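Local coordinates for proteasome assembly chaperone family protein (Pyrococcus furiosus, PDB 3VR0) that acts as an archaeal proteasome activator, a homologue of proteasome assembly chaperones that probably works by binding the proteasome, at residues Pro28-Pro33 / Gln131-Arg136; Lys125-Val130 / Lys201-Phe206. All coordinates share one frame; numbering follows the deposited sequence.

Interaction 1: Pro28-Pro33 / Gln131-Arg136; sequences PDIYDP and QEFGTR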
loop_
_atom_site.group_PDB
_atom_site.type_symbol
_atom_site.label_atom_id
_atom_site.label_comp_id
_atom_site.label_asym_id
_atom_site.label_seq_id
_atom_site.Cartn_x
_atom_site.Cartn_y
_atom_site.Cartn_z
ATOM N N PRO C 28 -1.115 36.534 -1.496
ATOM C CA PRO C 28 -0.204 37.581 -1.023
ATOM C C PRO C 28 0.482 38.293 -2.159
ATOM O O PRO C 28 0.667 37.765 -3.303
ATOM C CB PRO C 28 0.820 36.811 -0.140
ATOM C CG PRO C 28 0.102 35.437 0.160
ATOM C CD PRO C 28 -0.629 35.185 -1.150
ATOM N N ASP C 29 0.872 39.501 -1.813
ATOM C CA ASP C 29 1.471 40.436 -2.728
ATOM C C ASP C 29 2.955 40.139 -2.733
ATOM O O ASP C 29 3.774 40.896 -2.145
ATOM C CB ASP C 29 1.181 41.881 -2.248
ATOM C CG ASP C 29 1.835 42.921 -3.147
ATOM O OD1 ASP C 29 2.158 42.553 -4.279
ATOM O OD2 ASP C 29 2.009 44.084 -2.725
ATOM N N ILE C 30 3.332 39.032 -3.380
ATOM C CA ILE C 30 4.729 38.653 -3.359
ATOM C C ILE C 30 5.140 38.313 -4.721
ATOM O O ILE C 30 4.307 37.944 -5.526
ATOM C CB ILE C 30 5.021 37.457 -2.421
ATOM C CG1 ILE C 30 4.282 36.134 -2.855
ATOM C CG2 ILE C 30 4.757 37.894 -1.014
ATOM C CD1 ILE C 30 4.305 35.025 -1.733
ATOM N N TYR C 31 6.418 38.424 -5.011
ATOM C CA TYR C 31 6.842 37.953 -6.299
ATOM C C TYR C 31 8.226 37.347 -6.342
ATOM O O TYR C 31 9.129 37.779 -5.651
ATOM C CB TYR C 31 6.723 39.045 -7.374
ATOM C CG TYR C 31 6.815 38.377 -8.735
ATOM C CD1 TYR C 31 6.019 37.242 -9.006
ATOM C CD2 TYR C 31 7.756 38.810 -9.712
ATOM C CE1 TYR C 31 6.091 36.586 -10.221
ATOM C CE2 TYR C 31 7.852 38.130 -10.957
ATOM C CZ TYR C 31 7.005 37.015 -11.185
ATOM O OH TYR C 31 7.036 36.313 -12.367
ATOM N N ASP C 32 8.357 36.326 -7.190
ATOM C CA ASP C 32 9.590 35.582 -7.363
ATOM C C ASP C 32 10.127 35.177 -5.992
ATOM O O ASP C 32 11.301 35.327 -5.752
ATOM C CB ASP C 32 10.641 36.451 -8.095
ATOM C CG ASP C 32 11.856 35.651 -8.550
ATOM O OD1 ASP C 32 11.758 34.412 -8.671
ATOM O OD2 ASP C 32 12.924 36.262 -8.800
ATOM N N PRO C 33 9.263 34.667 -5.101
ATOM C CA PRO C 33 9.778 34.364 -3.783
ATOM C C PRO C 33 10.705 33.146 -3.765
ATOM O O PRO C 33 10.787 32.361 -4.750
ATOM C CB PRO C 33 8.518 34.105 -2.977
ATOM C CG PRO C 33 7.513 33.605 -4.002
ATOM C CD PRO C 33 7.852 34.250 -5.270
ATOM N N GLN C 131 4.558 27.772 -7.523
ATOM C CA GLN C 131 4.723 28.309 -8.856
ATOM C C GLN C 131 3.604 29.287 -9.281
ATOM O O GLN C 131 3.826 30.104 -10.158
ATOM C CB GLN C 131 4.833 27.190 -9.899
ATOM C CG GLN C 131 6.156 26.405 -9.896
ATOM C CD GLN C 131 6.168 25.372 -11.031
ATOM O OE1 GLN C 131 5.416 24.390 -11.016
ATOM N NE2 GLN C 131 6.998 25.610 -12.023
ATOM N N GLU C 132 2.425 29.217 -8.674
ATOM C CA GLU C 132 1.433 30.241 -8.966
ATOM C C GLU C 132 1.923 31.627 -8.575
ATOM O O GLU C 132 1.411 32.588 -9.107
ATOM C CB GLU C 132 0.092 29.961 -8.295
ATOM C CG GLU C 132 -0.541 28.657 -8.763
ATOM C CD GLU C 132 -1.834 28.385 -8.051
ATOM O OE1 GLU C 132 -2.355 29.263 -7.284
ATOM O OE2 GLU C 132 -2.354 27.288 -8.279
ATOM N N PHE C 133 2.925 31.723 -7.690
ATOM C CA PHE C 133 3.454 33.020 -7.224
ATOM C C PHE C 133 4.753 33.377 -7.893
ATOM O O PHE C 133 5.442 34.295 -7.484
ATOM C CB PHE C 133 3.558 33.035 -5.694
ATOM C CG PHE C 133 2.240 32.854 -5.052
ATOM C CD1 PHE C 133 1.386 33.956 -4.860
ATOM C CD2 PHE C 133 1.765 31.561 -4.758
ATOM C CE1 PHE C 133 0.081 33.754 -4.331
ATOM C CE2 PHE C 133 0.507 31.358 -4.213
ATOM C CZ PHE C 133 -0.339 32.457 -4.004
ATOM N N GLY C 134 5.096 32.625 -8.931
ATOM C CA GLY C 134 6.327 32.855 -9.642
ATOM C C GLY C 134 7.563 32.239 -8.998
ATOM O O GLY C 134 8.655 32.599 -9.388
ATOM N N THR C 135 7.429 31.371 -7.993
ATOM C CA THR C 135 8.596 30.706 -7.358
ATOM C C THR C 135 9.423 29.874 -8.334
ATOM O O THR C 135 8.861 29.080 -9.118
ATOM C CB THR C 135 8.166 29.754 -6.256
ATOM O OG1 THR C 135 7.275 30.445 -5.380
ATOM C CG2 THR C 135 9.391 29.220 -5.459
ATOM N N ARG C 136 10.741 30.089 -8.302
ATOM C CA ARG C 136 11.689 29.345 -9.144
ATOM C C ARG C 136 12.673 28.633 -8.256
ATOM O O ARG C 136 13.229 27.631 -8.645
ATOM C CB ARG C 136 12.485 30.293 -10.089
ATOM C CG ARG C 136 11.580 31.099 -11.103
ATOM C CD ARG C 136 12.362 32.251 -11.818
ATOM N NE ARG C 136 13.006 33.131 -10.822
ATOM C CZ ARG C 136 14.314 33.390 -10.777
ATOM N NH1 ARG C 136 15.123 32.891 -11.732
ATOM N NH2 ARG C 136 14.804 34.160 -9.798
HETATM O O HOH W 1 9.306 34.195 -11.545
#
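Two loops meet here, and Phe133 buries the largest surface in the contact. Its CG stands anti to the carbonyl carbon (chi1 -61°), which lays the ring beside Pro28 and Ile30. CE1 of Phe133 meets CD of Pro28 at 3.6 Å, the two side chains crossing at about a right angle, while CG1 of Ile30 lies 4.1 Å from CD1 of Phe133. Pro33 extends the buried side, its CG 4.3 Å from CB of Phe133 and its CD against the carbonyl O of Phe133; CG also packs on OG1 of Thr135, a hydroxyl hydrogen-bonded to Val130 O. Gly134 closes a type I turn begun at Gln131; a side chain here would run into CE1 of Tyr31, and its positive phi also suits glycine.

The outer side is polar and looser. Arg136, bent at chi3, grips Asp32 side-on: NE gives a nearly straight bond to OD1 (2.8 Å, 165°), and NH2 reaches the syn lone pair of OD2 at 3.0 Å by a more bent bond, tilted out of the guanidinium plane, from which the carboxylate is turned 48°. One water links Tyr31 OH to the carbonyl O of Gly134.

The contact joins the loop leading into strand 34-37 to the one after helix 116-131, with Ile103 of strand 102-107 under Ile30, Pro33 and Thr135 and Tyr91 of strand 87-92 against Pro28 and Ile30.

Interaction 2: Lys125-Val130 / Lys201-Phe206; sequences KMLDFV and KLRGMF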
loop_
_atom_site.group_PDB
_atom_site.type_symbol
_atom_site.label_atom_id
_atom_site.label_comp_id
_atom_site.label_asym_id
_atom_site.label_seq_id
_atom_site.Cartn_x
_atom_site.Cartn_y
_atom_site.Cartn_z
ATOM N N LYS C 125 1.938 18.829 -5.380
ATOM C CA LYS C 125 0.926 19.864 -5.076
ATOM C C LYS C 125 1.583 21.114 -4.460
ATOM O O LYS C 125 1.199 22.233 -4.794
ATOM C CB LYS C 125 -0.150 19.371 -4.099
ATOM C CG LYS C 125 -1.197 18.457 -4.736
ATOM C CD LYS C 125 -2.210 19.233 -5.632
ATOM C CE LYS C 125 -2.865 20.392 -4.904
ATOM N NZ LYS C 125 -3.934 20.984 -5.779
ATOM N N MET C 126 2.530 20.920 -3.553
ATOM C CA MET C 126 3.290 22.079 -3.005
ATOM C C MET C 126 3.967 22.858 -4.110
ATOM O O MET C 126 3.938 24.096 -4.076
ATOM C CB MET C 126 4.348 21.685 -2.005
ATOM C CG MET C 126 3.788 21.101 -0.758
ATOM S SD MET C 126 5.111 20.777 0.444
ATOM C CE MET C 126 4.014 20.257 1.766
ATOM N N LEU C 127 4.596 22.149 -5.059
ATOM C CA LEU C 127 5.249 22.857 -6.145
ATOM C C LEU C 127 4.237 23.574 -7.048
ATOM O O LEU C 127 4.558 24.669 -7.485
ATOM C CB LEU C 127 6.214 21.998 -6.986
ATOM C CG LEU C 127 7.392 21.503 -6.114
ATOM C CD1 LEU C 127 8.069 20.342 -6.740
ATOM C CD2 LEU C 127 8.410 22.596 -5.758
ATOM N N ASP C 128 3.072 22.967 -7.349
ATOM C CA ASP C 128 2.091 23.627 -8.236
ATOM C C ASP C 128 1.631 24.935 -7.575
ATOM O O ASP C 128 1.380 25.923 -8.234
ATOM C CB ASP C 128 0.817 22.781 -8.508
ATOM C CG ASP C 128 1.093 21.459 -9.282
ATOM O OD1 ASP C 128 2.144 21.297 -9.953
ATOM O OD2 ASP C 128 0.234 20.564 -9.200
ATOM N N PHE C 129 1.452 24.891 -6.281
ATOM C CA PHE C 129 0.923 26.023 -5.568
ATOM C C PHE C 129 1.942 27.203 -5.566
ATOM O O PHE C 129 1.608 28.322 -5.884
ATOM C CB PHE C 129 0.569 25.583 -4.154
ATOM C CG PHE C 129 0.082 26.703 -3.281
ATOM C CD1 PHE C 129 -1.028 27.494 -3.672
ATOM C CD2 PHE C 129 0.754 27.014 -2.107
ATOM C CE1 PHE C 129 -1.478 28.553 -2.850
ATOM C CE2 PHE C 129 0.297 28.072 -1.263
ATOM C CZ PHE C 129 -0.807 28.846 -1.642
ATOM N N VAL C 130 3.193 26.899 -5.245
ATOM C CA VAL C 130 4.236 27.884 -5.085
ATOM C C VAL C 130 4.627 28.541 -6.445
ATOM O O VAL C 130 4.944 29.740 -6.509
ATOM C CB VAL C 130 5.315 27.159 -4.263
ATOM C CG1 VAL C 130 6.608 26.877 -4.959
ATOM C CG2 VAL C 130 5.308 27.496 -2.779
ATOM N N LYS C 201 13.417 20.405 -10.044
ATOM C CA LYS C 201 14.399 20.395 -11.142
ATOM C C LYS C 201 13.822 19.931 -12.494
ATOM O O LYS C 201 14.180 20.441 -13.569
ATOM C CB LYS C 201 15.522 19.481 -10.690
ATOM C CG LYS C 201 16.638 19.317 -11.668
ATOM C CD LYS C 201 17.561 18.276 -11.090
ATOM C CE LYS C 201 18.815 18.137 -11.880
ATOM N NZ LYS C 201 19.805 17.749 -10.841
ATOM N N LEU C 202 12.899 18.968 -12.460
ATOM C CA LEU C 202 12.180 18.555 -13.673
ATOM C C LEU C 202 11.330 19.663 -14.252
ATOM O O LEU C 202 11.020 19.666 -15.446
ATOM C CB LEU C 202 11.250 17.360 -13.396
ATOM C CG LEU C 202 11.798 16.037 -12.834
ATOM C CD1 LEU C 202 10.746 14.907 -13.038
ATOM C CD2 LEU C 202 13.097 15.643 -13.525
ATOM N N ARG C 203 10.885 20.583 -13.405
ATOM C CA ARG C 203 10.016 21.667 -13.876
ATOM C C ARG C 203 10.805 22.917 -14.211
ATOM O O ARG C 203 10.222 23.902 -14.559
ATOM C CB ARG C 203 9.013 22.063 -12.798
ATOM C CG ARG C 203 8.112 20.986 -12.432
ATOM C CD ARG C 203 7.281 21.451 -11.274
ATOM N NE ARG C 203 6.411 20.383 -10.831
ATOM C CZ ARG C 203 5.187 20.589 -10.391
ATOM N NH1 ARG C 203 4.686 21.828 -10.387
ATOM N NH2 ARG C 203 4.454 19.561 -9.984
ATOM N N GLY C 204 12.122 22.894 -14.063
ATOM C CA GLY C 204 12.922 24.055 -14.467
ATOM C C GLY C 204 13.206 24.958 -13.287
ATOM O O GLY C 204 13.775 26.027 -13.465
ATOM N N MET C 205 12.826 24.506 -12.089
ATOM C CA MET C 205 13.136 25.163 -10.797
ATOM C C MET C 205 14.509 24.723 -10.278
ATOM O O MET C 205 15.156 23.827 -10.842
ATOM C CB MET C 205 12.047 24.818 -9.756
ATOM C CG MET C 205 10.616 25.228 -10.185
ATOM S SD MET C 205 9.370 24.625 -9.022
ATOM C CE MET C 205 9.494 25.812 -7.642
ATOM N N PHE C 206 14.975 25.339 -9.192
ATOM C CA PHE C 206 16.364 25.120 -8.780
ATOM C C PHE C 206 16.510 25.459 -7.336
ATOM O O PHE C 206 15.635 26.152 -6.766
ATOM C CB PHE C 206 17.349 25.919 -9.642
ATOM C CG PHE C 206 17.219 27.442 -9.518
ATOM C CD1 PHE C 206 17.996 28.143 -8.604
ATOM C CD2 PHE C 206 16.358 28.162 -10.351
ATOM C CE1 PHE C 206 17.899 29.569 -8.503
ATOM C CE2 PHE C 206 16.241 29.575 -10.249
ATOM C CZ PHE C 206 17.034 30.274 -9.326
#
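A Schellman motif ends helix 192-202 beside helix 116-131, both part of the alpha/beta fold of the PAC2 family. Gly204 supplies the positive phi, easy for glycine, and the chain turns so that Arg203 and Met205 both point at the neighbouring helix.

The apolar part is buried. Met205, bent at chi3 (78°), brings its CE methyl to 3.9 Å from CD2 of Leu127 and 4.1 Å from CG1 of Val130; an unbranched, flexible thioether suits a place where one methyl must meet two branched side chains. Leu127 and Met205 also rest on Ile138 of strand 137-145.

The ionic part is more exposed. Arg203, extended from CG to NE, lays one guanidinium face over CB of Leu127, off-centre and 3.7 Å from the plane. Gln131 OE1 is a further acceptor for NH1. An alanine at Arg203 would probably loosen the end of helix 192-202 from helix 116-131, since both donors to Asp128, the bond to Gln131 and the cover over Leu127 CB would go. The grip is end-on, on one oxygen: Asp128 OD1 takes Arg203 NH1 at 2.6 Å through its anti lone pair and Arg203 NH2 at 2.9 Å from above the carboxylate plane.

How the interactions relate
Helix 116-131 and the turn after it serve both contacts, whose centres lie about 11 Å apart. Interaction 2 binds the last turns of that helix to the end of helix 192-202 and is largely buried; interaction 1 follows where the chain leaves the helix and is only partly buried, with a water on its outer side. Each pairs an apolar patch with an arginine–aspartate bridge, but the patch is aromatic and proline-rich between loops, and aliphatic with a thioether between a helix and the turn that ends its neighbour. They also touch directly: two hydrogen bonds link the loop to both helix ends, and Met205 CE packs on Thr135 O.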